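PDB 7DRQ: Uly1 from Catenovulum maritimum, which degrades the algal polysaccharide ulvan as a lyase of polysaccharide lyase family 24 and binds calcium ions. Local coordinates for residues Glu106-Ile111 with Asp127-Arg132; Ser199-Pro204 with Met218-Ser223; Lys267-Lys272 with Trp351-Asn356. One frame throughout, in Å; residues are numbered along the deposited sequence.

Contact 1 (Glu106-Ile111 with Asp127-Arg132)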
loop_
_atom_site.group_PDB
_atom_site.type_symbol
_atom_site.label_atom_id
_atom_site.label_comp_id
_atom_site.label_asym_id
_atom_site.label_seq_id
_atom_site.Cartn_x
_atom_site.Cartn_y
_atom_site.Cartn_z
ATOM N N GLU A 106 -10.515 -1.126 10.966
ATOM C CA GLU A 106 -9.914 0.061 10.361
ATOM C C GLU A 106 -8.920 -0.400 9.290
ATOM O O GLU A 106 -7.776 -0.745 9.595
ATOM C CB GLU A 106 -9.281 0.908 11.476
ATOM C CG GLU A 106 -8.243 1.944 11.130
ATOM C CD GLU A 106 -8.688 3.021 10.157
ATOM O OE1 GLU A 106 -8.909 2.677 8.989
ATOM O OE2 GLU A 106 -8.737 4.223 10.537
ATOM N N THR A 107 -9.357 -0.429 8.022
ATOM C CA THR A 107 -8.522 -1.007 6.970
ATOM C C THR A 107 -7.368 -0.106 6.538
ATOM O O THR A 107 -6.558 -0.543 5.714
ATOM C CB THR A 107 -9.362 -1.398 5.738
ATOM O OG1 THR A 107 -10.231 -0.322 5.358
ATOM C CG2 THR A 107 -10.194 -2.666 6.025
ATOM N N HIS A 108 -7.253 1.126 7.053
ATOM C CA HIS A 108 -6.004 1.850 6.848
ATOM C C HIS A 108 -4.849 1.137 7.528
ATOM O O HIS A 108 -3.696 1.267 7.100
ATOM C CB HIS A 108 -6.074 3.274 7.408
ATOM C CG HIS A 108 -6.990 4.183 6.649
ATOM N ND1 HIS A 108 -8.343 4.262 6.912
ATOM C CD2 HIS A 108 -6.746 5.066 5.652
ATOM C CE1 HIS A 108 -8.893 5.145 6.096
ATOM N NE2 HIS A 108 -7.944 5.653 5.328
ATOM N N ASN A 109 -5.137 0.427 8.612
ATOM C CA ASN A 109 -4.135 0.031 9.598
ATOM C C ASN A 109 -3.495 -1.302 9.250
ATOM O O ASN A 109 -3.464 -2.229 10.056
ATOM C CB ASN A 109 -4.774 -0.018 10.980
ATOM C CG ASN A 109 -5.082 1.357 11.521
ATOM O OD1 ASN A 109 -5.281 2.304 10.760
ATOM N ND2 ASN A 109 -5.150 1.469 12.848
ATOM N N THR A 110 -2.964 -1.392 8.040
ATOM C CA THR A 110 -2.394 -2.630 7.532
ATOM C C THR A 110 -1.060 -2.954 8.211
ATOM O O THR A 110 -0.476 -2.149 8.940
ATOM C CB THR A 110 -2.206 -2.526 6.020
ATOM O OG1 THR A 110 -1.386 -1.374 5.734
ATOM C CG2 THR A 110 -3.541 -2.385 5.344
ATOM N N ILE A 111 -0.580 -4.168 7.949
ATOM C CA ILE A 111 0.732 -4.629 8.391
ATOM C C ILE A 111 1.617 -4.749 7.161
ATOM O O ILE A 111 1.439 -5.667 6.349
ATOM C CB ILE A 111 0.655 -5.977 9.115
ATOM C CG1 ILE A 111 -0.440 -5.980 10.192
ATOM C CG2 ILE A 111 2.038 -6.339 9.683
ATOM C CD1 ILE A 111 -1.006 -7.402 10.439
ATOM N N ASP A 127 -0.663 -0.981 11.964
ATOM C CA ASP A 127 -1.744 -0.485 12.813
ATOM C C ASP A 127 -1.640 1.019 13.033
ATOM O O ASP A 127 -1.728 1.506 14.162
ATOM C CB ASP A 127 -1.801 -1.230 14.147
ATOM C CG ASP A 127 -3.211 -1.277 14.712
ATOM O OD1 ASP A 127 -4.168 -1.058 13.936
ATOM O OD2 ASP A 127 -3.373 -1.533 15.921
HETATM N N MSE A 128 -1.441 1.750 11.938
HETATM C CA MSE A 128 -1.253 3.203 11.961
HETATM C C MSE A 128 -2.211 3.941 11.040
HETATM O O MSE A 128 -2.363 3.585 9.871
HETATM C CB MSE A 128 0.179 3.535 11.555
HETATM C CG MSE A 128 1.221 2.969 12.476
HETATM SE SE MSE A 128 2.932 3.703 12.010
HETATM C CE MSE A 128 3.628 2.181 10.982
ATOM N N HIS A 129 -2.866 4.974 11.568
ATOM C CA HIS A 129 -3.615 5.898 10.716
ATOM C C HIS A 129 -3.412 7.314 11.261
ATOM O O HIS A 129 -4.303 7.891 11.895
ATOM C CB HIS A 129 -5.096 5.533 10.623
ATOM C CG HIS A 129 -5.844 6.334 9.602
ATOM N ND1 HIS A 129 -7.182 6.137 9.332
ATOM C CD2 HIS A 129 -5.434 7.324 8.772
ATOM C CE1 HIS A 129 -7.570 6.987 8.397
ATOM N NE2 HIS A 129 -6.529 7.716 8.038
ATOM N N ALA A 130 -2.227 7.868 10.992
ATOM C CA ALA A 130 -1.901 9.254 11.337
ATOM C C ALA A 130 -2.047 9.526 12.835
ATOM O O ALA A 130 -2.520 10.588 13.251
ATOM C CB ALA A 130 -2.754 10.228 10.522
ATOM N N TYR A 131 -1.619 8.579 13.661
ATOM C CA TYR A 131 -1.740 8.801 15.094
ATOM C C TYR A 131 -0.599 9.684 15.590
ATOM O O TYR A 131 0.445 9.814 14.948
ATOM C CB TYR A 131 -1.772 7.471 15.850
ATOM C CG TYR A 131 -2.903 6.577 15.383
ATOM C CD1 TYR A 131 -4.159 7.101 15.117
ATOM C CD2 TYR A 131 -2.702 5.220 15.178
ATOM C CE1 TYR A 131 -5.209 6.290 14.678
ATOM C CE2 TYR A 131 -3.735 4.400 14.730
ATOM C CZ TYR A 131 -4.979 4.939 14.479
ATOM O OH TYR A 131 -6.000 4.133 14.041
ATOM N N ARG A 132 -0.829 10.314 16.743
ATOM C CA ARG A 132 0.118 11.239 17.354
ATOM C C ARG A 132 0.057 11.048 18.860
ATOM O O ARG A 132 -0.813 10.349 19.378
ATOM C CB ARG A 132 -0.193 12.701 16.978
ATOM C CG ARG A 132 -1.675 12.992 16.914
ATOM C CD ARG A 132 -1.983 14.344 16.265
ATOM N NE ARG A 132 -3.348 14.368 15.725
ATOM C CZ ARG A 132 -4.443 14.591 16.451
ATOM N NH1 ARG A 132 -4.351 14.815 17.758
ATOM N NH2 ARG A 132 -5.636 14.592 15.872
HETATM O O HOH W 1 -8.240 5.250 12.958
HETATM O O HOH W 2 -1.531 2.731 7.604
HETATM O O HOH W 3 -0.434 0.677 9.296
#

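Contact 2 (Ser199-Pro204 with Met218-Ser223)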
loop_
_atom_site.group_PDB
_atom_site.type_symbol
_atom_site.label_atom_id
_atom_site.label_comp_id
_atom_site.label_asym_id
_atom_site.label_seq_id
_atom_site.Cartn_x
_atom_site.Cartn_y
_atom_site.Cartn_z
ATOM N N SER A 199 5.032 11.167 13.822
ATOM C CA SER A 199 3.608 11.310 14.067
ATOM C C SER A 199 2.867 11.611 12.765
ATOM O O SER A 199 3.457 12.036 11.765
ATOM C CB SER A 199 3.338 12.418 15.084
ATOM O OG SER A 199 3.800 13.645 14.576
ATOM N N ARG A 200 1.554 11.367 12.797
ATOM C CA ARG A 200 0.652 11.630 11.676
ATOM C C ARG A 200 1.039 10.848 10.420
ATOM O O ARG A 200 0.895 11.343 9.300
ATOM C CB ARG A 200 0.564 13.130 11.372
ATOM C CG ARG A 200 -0.023 13.939 12.516
ATOM C CD ARG A 200 -0.315 15.372 12.069
ATOM N NE ARG A 200 -1.335 16.011 12.899
ATOM C CZ ARG A 200 -1.062 16.768 13.956
ATOM N NH1 ARG A 200 0.196 16.970 14.308
ATOM N NH2 ARG A 200 -2.042 17.319 14.666
ATOM N N LEU A 201 1.499 9.609 10.595
ATOM C CA LEU A 201 1.920 8.780 9.469
ATOM C C LEU A 201 0.883 7.700 9.159
ATOM O O LEU A 201 0.290 7.109 10.070
ATOM C CB LEU A 201 3.282 8.140 9.749
ATOM C CG LEU A 201 4.485 9.078 9.913
ATOM C CD1 LEU A 201 5.738 8.282 10.235
ATOM C CD2 LEU A 201 4.696 9.903 8.653
ATOM N N THR A 202 0.695 7.423 7.863
ATOM C CA THR A 202 -0.234 6.406 7.375
ATOM C C THR A 202 0.353 5.762 6.118
ATOM O O THR A 202 1.190 6.354 5.428
ATOM C CB THR A 202 -1.616 7.014 7.058
ATOM O OG1 THR A 202 -2.011 7.912 8.111
ATOM C CG2 THR A 202 -2.699 5.916 6.888
ATOM N N TYR A 203 -0.075 4.519 5.845
ATOM C CA TYR A 203 0.211 3.760 4.622
ATOM C C TYR A 203 1.669 3.348 4.474
ATOM O O TYR A 203 2.346 3.823 3.551
ATOM C CB TYR A 203 -0.168 4.551 3.373
ATOM C CG TYR A 203 -1.607 4.954 3.265
ATOM C CD1 TYR A 203 -2.624 4.010 3.219
ATOM C CD2 TYR A 203 -1.945 6.292 3.197
ATOM C CE1 TYR A 203 -3.949 4.404 3.107
ATOM C CE2 TYR A 203 -3.252 6.694 3.086
ATOM C CZ TYR A 203 -4.247 5.756 3.040
ATOM O OH TYR A 203 -5.546 6.196 2.928
ATOM N N PRO A 204 2.183 2.456 5.323
ATOM C CA PRO A 204 3.570 1.980 5.146
ATOM C C PRO A 204 3.682 1.112 3.898
ATOM O O PRO A 204 2.931 0.149 3.729
ATOM C CB PRO A 204 3.834 1.176 6.423
ATOM C CG PRO A 204 2.453 0.661 6.814
ATOM C CD PRO A 204 1.488 1.765 6.428
HETATM N N MSE A 218 5.785 6.676 3.431
HETATM C CA MSE A 218 4.518 6.819 4.131
HETATM C C MSE A 218 3.958 8.197 3.813
HETATM O O MSE A 218 4.670 9.079 3.323
HETATM C CB MSE A 218 4.672 6.634 5.651
HETATM C CG MSE A 218 5.230 5.264 6.060
HETATM SE SE MSE A 218 5.150 4.965 7.991
HETATM C CE MSE A 218 3.233 4.730 8.151
ATOM N N ARG A 219 2.682 8.379 4.101
ATOM C CA ARG A 219 2.043 9.678 3.969
ATOM C C ARG A 219 2.015 10.327 5.338
ATOM O O ARG A 219 1.732 9.666 6.341
ATOM C CB ARG A 219 0.624 9.547 3.414
ATOM C CG ARG A 219 0.577 9.071 1.986
ATOM C CD ARG A 219 -0.839 9.070 1.442
ATOM N NE ARG A 219 -0.962 8.146 0.316
ATOM C CZ ARG A 219 -2.111 7.824 -0.262
ATOM N NH1 ARG A 219 -3.250 8.354 0.174
ATOM N NH2 ARG A 219 -2.119 6.979 -1.282
ATOM N N GLN A 220 2.355 11.606 5.388
ATOM C CA GLN A 220 2.343 12.341 6.641
ATOM C C GLN A 220 1.366 13.499 6.537
ATOM O O GLN A 220 1.336 14.206 5.526
ATOM C CB GLN A 220 3.723 12.874 7.003
ATOM C CG GLN A 220 3.783 13.358 8.456
ATOM C CD GLN A 220 5.183 13.733 8.899
ATOM O OE1 GLN A 220 5.989 14.214 8.108
ATOM N NE2 GLN A 220 5.478 13.515 10.177
ATOM N N GLY A 221 0.584 13.692 7.590
ATOM C CA GLY A 221 -0.296 14.844 7.660
ATOM C C GLY A 221 -1.759 14.470 7.549
ATOM O O GLY A 221 -2.198 13.465 8.117
ATOM N N SER A 222 -2.520 15.266 6.814
ATOM C CA SER A 222 -3.964 15.107 6.716
ATOM C C SER A 222 -4.384 15.199 5.259
ATOM O O SER A 222 -3.577 15.500 4.376
ATOM C CB SER A 222 -4.680 16.185 7.530
ATOM O OG SER A 222 -4.584 17.424 6.849
ATOM N N SER A 223 -5.682 14.987 5.018
ATOM C CA SER A 223 -6.237 15.174 3.683
ATOM C C SER A 223 -6.274 16.636 3.243
ATOM O O SER A 223 -6.555 16.896 2.068
ATOM C CB SER A 223 -7.647 14.582 3.621
ATOM O OG SER A 223 -8.530 15.360 4.409
#

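Contact 3 (Lys267-Lys272 with Trp351-Asn356). With CA (calcium ion), chain D.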
loop_
_atom_site.group_PDB
_atom_site.type_symbol
_atom_site.label_atom_id
_atom_site.label_comp_id
_atom_site.label_asym_id
_atom_site.label_seq_id
_atom_site.Cartn_x
_atom_site.Cartn_y
_atom_site.Cartn_z
ATOM N N LYS A 267 7.330 3.837 -6.117
ATOM C CA LYS A 267 7.729 2.483 -6.466
ATOM C C LYS A 267 9.134 2.517 -7.028
ATOM O O LYS A 267 9.602 3.546 -7.517
ATOM C CB LYS A 267 6.811 1.850 -7.519
ATOM C CG LYS A 267 5.346 1.803 -7.154
ATOM C CD LYS A 267 4.546 1.192 -8.315
ATOM C CE LYS A 267 3.056 1.366 -8.097
ATOM N NZ LYS A 267 2.253 0.518 -9.053
ATOM N N TYR A 268 9.800 1.367 -6.978
ATOM C CA TYR A 268 11.023 1.173 -7.739
ATOM C C TYR A 268 10.620 0.555 -9.070
ATOM O O TYR A 268 10.026 -0.532 -9.098
ATOM C CB TYR A 268 12.000 0.275 -6.990
ATOM C CG TYR A 268 13.368 0.200 -7.611
ATOM C CD1 TYR A 268 14.324 1.182 -7.361
ATOM C CD2 TYR A 268 13.721 -0.871 -8.421
ATOM C CE1 TYR A 268 15.595 1.104 -7.922
ATOM C CE2 TYR A 268 14.973 -0.958 -8.978
ATOM C CZ TYR A 268 15.910 0.012 -8.725
ATOM O OH TYR A 268 17.157 -0.121 -9.293
ATOM N N ALA A 269 10.894 1.262 -10.159
ATOM C CA ALA A 269 10.394 0.869 -11.473
ATOM C C ALA A 269 11.453 1.200 -12.503
ATOM O O ALA A 269 12.020 2.301 -12.472
ATOM C CB ALA A 269 9.088 1.597 -11.813
ATOM N N ASP A 270 11.723 0.250 -13.398
ATOM C CA ASP A 270 12.781 0.369 -14.400
ATOM C C ASP A 270 14.043 0.991 -13.806
ATOM O O ASP A 270 14.572 1.983 -14.308
ATOM C CB ASP A 270 12.311 1.168 -15.615
ATOM C CG ASP A 270 13.257 1.026 -16.808
ATOM O OD1 ASP A 270 13.984 0.012 -16.841
ATOM O OD2 ASP A 270 13.288 1.921 -17.689
ATOM N N GLY A 271 14.505 0.407 -12.695
ATOM C CA GLY A 271 15.786 0.770 -12.114
ATOM C C GLY A 271 15.847 2.105 -11.404
ATOM O O GLY A 271 16.952 2.587 -11.120
ATOM N N LYS A 272 14.710 2.733 -11.114
ATOM C CA LYS A 272 14.713 4.042 -10.475
ATOM C C LYS A 272 13.592 4.145 -9.454
ATOM O O LYS A 272 12.539 3.527 -9.590
ATOM C CB LYS A 272 14.550 5.181 -11.485
ATOM C CG LYS A 272 15.623 5.220 -12.561
ATOM C CD LYS A 272 15.419 6.391 -13.521
ATOM C CE LYS A 272 16.445 6.307 -14.655
ATOM N NZ LYS A 272 16.257 7.402 -15.638
ATOM N N TRP A 351 0.156 3.344 -11.554
ATOM C CA TRP A 351 1.145 3.640 -12.581
ATOM C C TRP A 351 2.233 2.573 -12.533
ATOM O O TRP A 351 2.393 1.866 -11.537
ATOM C CB TRP A 351 1.756 5.034 -12.383
ATOM C CG TRP A 351 2.508 5.106 -11.113
ATOM C CD1 TRP A 351 2.001 5.344 -9.869
ATOM C CD2 TRP A 351 3.907 4.871 -10.944
ATOM N NE1 TRP A 351 3.011 5.292 -8.934
ATOM C CE2 TRP A 351 4.189 5.002 -9.569
ATOM C CE3 TRP A 351 4.950 4.562 -11.825
ATOM C CZ2 TRP A 351 5.479 4.843 -9.051
ATOM C CZ3 TRP A 351 6.229 4.398 -11.313
ATOM C CH2 TRP A 351 6.483 4.540 -9.934
ATOM N N THR A 352 2.996 2.485 -13.615
ATOM C CA THR A 352 4.187 1.647 -13.633
ATOM C C THR A 352 5.088 2.146 -14.753
ATOM O O THR A 352 4.673 2.945 -15.596
ATOM C CB THR A 352 3.831 0.162 -13.814
ATOM O OG1 THR A 352 5.008 -0.638 -13.652
ATOM C CG2 THR A 352 3.256 -0.072 -15.203
ATOM N N VAL A 353 6.342 1.706 -14.720
ATOM C CA VAL A 353 7.276 1.895 -15.822
ATOM C C VAL A 353 7.889 0.537 -16.117
ATOM O O VAL A 353 8.391 -0.124 -15.203
ATOM C CB VAL A 353 8.381 2.933 -15.499
ATOM C CG1 VAL A 353 9.317 3.105 -16.708
ATOM C CG2 VAL A 353 7.770 4.270 -15.088
ATOM N N THR A 354 7.830 0.110 -17.376
ATOM C CA THR A 354 8.367 -1.197 -17.742
ATOM C C THR A 354 9.892 -1.159 -17.815
ATOM O O THR A 354 10.521 -0.099 -17.805
ATOM C CB THR A 354 7.850 -1.652 -19.101
ATOM O OG1 THR A 354 8.472 -0.840 -20.111
ATOM C CG2 THR A 354 6.318 -1.522 -19.195
ATOM N N GLU A 355 10.488 -2.349 -17.921
ATOM C CA GLU A 355 11.932 -2.473 -18.090
ATOM C C GLU A 355 12.441 -1.849 -19.385
ATOM O O GLU A 355 13.663 -1.745 -19.558
ATOM C CB GLU A 355 12.345 -3.954 -18.037
ATOM C CG GLU A 355 11.980 -4.719 -19.297
ATOM C CD GLU A 355 12.470 -6.158 -19.284
ATOM O OE1 GLU A 355 12.838 -6.658 -18.201
ATOM O OE2 GLU A 355 12.488 -6.781 -20.364
ATOM N N ASN A 356 11.554 -1.441 -20.294
ATOM C CA ASN A 356 11.944 -0.727 -21.502
ATOM C C ASN A 356 11.594 0.753 -21.432
ATOM O O ASN A 356 11.655 1.454 -22.451
ATOM C CB ASN A 356 11.293 -1.373 -22.723
ATOM C CG ASN A 356 11.746 -2.791 -22.904
ATOM O OD1 ASN A 356 12.882 -3.097 -22.606
ATOM N ND2 ASN A 356 10.844 -3.678 -23.343
HETATM CA CA CA D . 15.101 -3.100 -23.662
HETATM O O HOH W 4 9.823 -1.893 -13.747
HETATM O O HOH W 5 15.663 -2.916 -21.239
HETATM O O HOH W 6 13.651 -1.846 -25.389
HETATM O O HOH W 7 14.106 -4.837 -25.061
#

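Contact 1 (Glu106-Ile111 with Asp127-Arg132)
E106, H108 and N109 meet D127, H129 and Y131 in a buried polar contact between two loops, one linking strands 104-105 and 111-115, the other following strand 122-126. The imidazoles of H108 and H129 stack face to face, centroids 3.6 Å apart and planes 23° apart, with H129 CE1 over the centre of the H108 ring. E106 grips both rings; its CG stands anti to the backbone N (chi1 161°) and the chain bends at chi2. Its OE2 accepts a nearly straight bond from H129 ND1 at 2.7 Å, in the imidazole plane but from above the carboxylate plane. Its OE1 takes H108 ND1 at 2.7 Å and the backbone N of H108, both from one face of the carboxylate. The type I turn from E106 to N109 lies within the range of the BNR-repeat family, of the beta-propeller clan. An alanine in place of E106 would probably leave both ND1 atoms without their acceptor and the paired rings freer to turn. N109 ND2 donates to Y131 OH at 3.0 Å, tip to tip, and to D127 OD1 at 2.9 Å. H93, H95 and T96 also bond the D127 carboxylate. One water joins E106 OE2 to Y131 OH; another bridges H108 O and M128 O.

Contact 2 (Ser199-Pro204 with Met218-Ser223)
Y203 lays CD2 and CE2 over one face of the R219 guanidinium, CE2 3.4 Å from R219 NH1, with ring and guanidinium planes 52° apart. T202 CG2 sits over the centre of a face of the Y203 ring, and at the far end of R219, NH2 donates to G264 O. The third flat group, the Q220 amide, donates through NE2, nearly in its own plane, to S199 O at 3.0 Å, while OE1 accepts from R227. Q220 CG stands anti to the backbone N (chi1 -167°) and the chain runs straight on to the amide, passing L201 CD2, which touches Q220 CB at 3.5 Å.

The backbones form an antiparallel ladder. T202 and R219 are a hydrogen-bonded pair, T202 N to R219 O 2.9 Å and R219 N to T202 O 2.8 Å. L201 and Q220 are the adjoining non-hydrogen-bonded pair, and R200 O takes G221 N at 2.9 Å as the chain turns its corner at G221. Y203, with positive phi, is skipped in the register: R219 faces T202, but the CA atom nearest that of M218 is P204's. Selenomethionine M218 bends at chi3 (72°), and its CE touches L201 CB and P204 CD, each at 3.8 Å.

This is the hairpin of strands 201-208 and 214-220, the first two of a four-stranded antiparallel meander such as makes a propeller blade. Helix 195-198 ends just before S199, V229 of strand 225-234 packs on L201 and Q220, and Y263 of strand 261-269 lies against R219.

Contact 3 (Lys267-Lys272 with Trp351-Asn356)
K267, A269 and D270 meet W351, V353 and T354 where two antiparallel sheets, consecutive in the chain, lie side by side, as neighbouring blades do in a beta-propeller. Strand segments 267-269 and 351-353 run in roughly the same direction, 33° apart, and no backbone hydrogen bond joins them; side chains and one water do the work.

K267 stretches over one face of the W351 indole, the two side chains sliding past each other in opposite directions. K267 CG stands anti to the carbonyl carbon (chi1 -57°), and the extended chain beyond it lies along the indole. Its CB rests 3.6 Å from W351 CZ2, its CD makes a CH-pi contact with the six-membered ring, and its NZ stands 4.8 Å above the centroid of the five-membered ring, a cation-pi contact almost on the normal. The same NZ donates to W351 O at 2.8 Å, nearly along the C=O axis, and forms a salt bridge with D350. W351 NE1 is held by K265 O.

Further along, A269 CB packs on W351 CZ3 at 4.0 Å and also touches V353 CB. V353 N is buried here with no partner in the model. A269 opens the type I' turn to K272 that connects strands 261-269 and 272-280. D270, within this turn, sets CB between V353 CG1 and T354 O, 3.1 Å from the latter. Its carboxylate lies beside the carbonyls of T354 and E355, all acceptors, which would probably be mildly repulsive.

A water bridges the turn and strand 350-353, accepting from D270 N and donating to V353 O at 2.7 Å. T354 OG1 accepts from N356 N in an ST turn. The side chain of the same N356 binds a calcium ion through OD1 at 2.5 Å beside three waters, one of which donates to E355 O at 2.9 Å.

Following the chain from its N terminus, contact 1 closes a loop of 15 residues that carries most of strand 111-115 and all of strand 122-126. Contact 2 closes the hairpin of strands 201-208 and 214-220, and contact 3 spans the 78 residues from one sheet to the next. The three come in series, with none nested or crossing. Contacts 1 and 2 adjoin, centres about 9 Å apart: A130 N lies 2.8 Å from L201 O and R200 N 2.9 Å from Y131 O, probable hydrogen bonds that tie the loop to the start of strand 201-208 and the residue before it. Contact 3 lies across the chain's centre from contact 1, centres about 28 Å apart, and joins two later sheets.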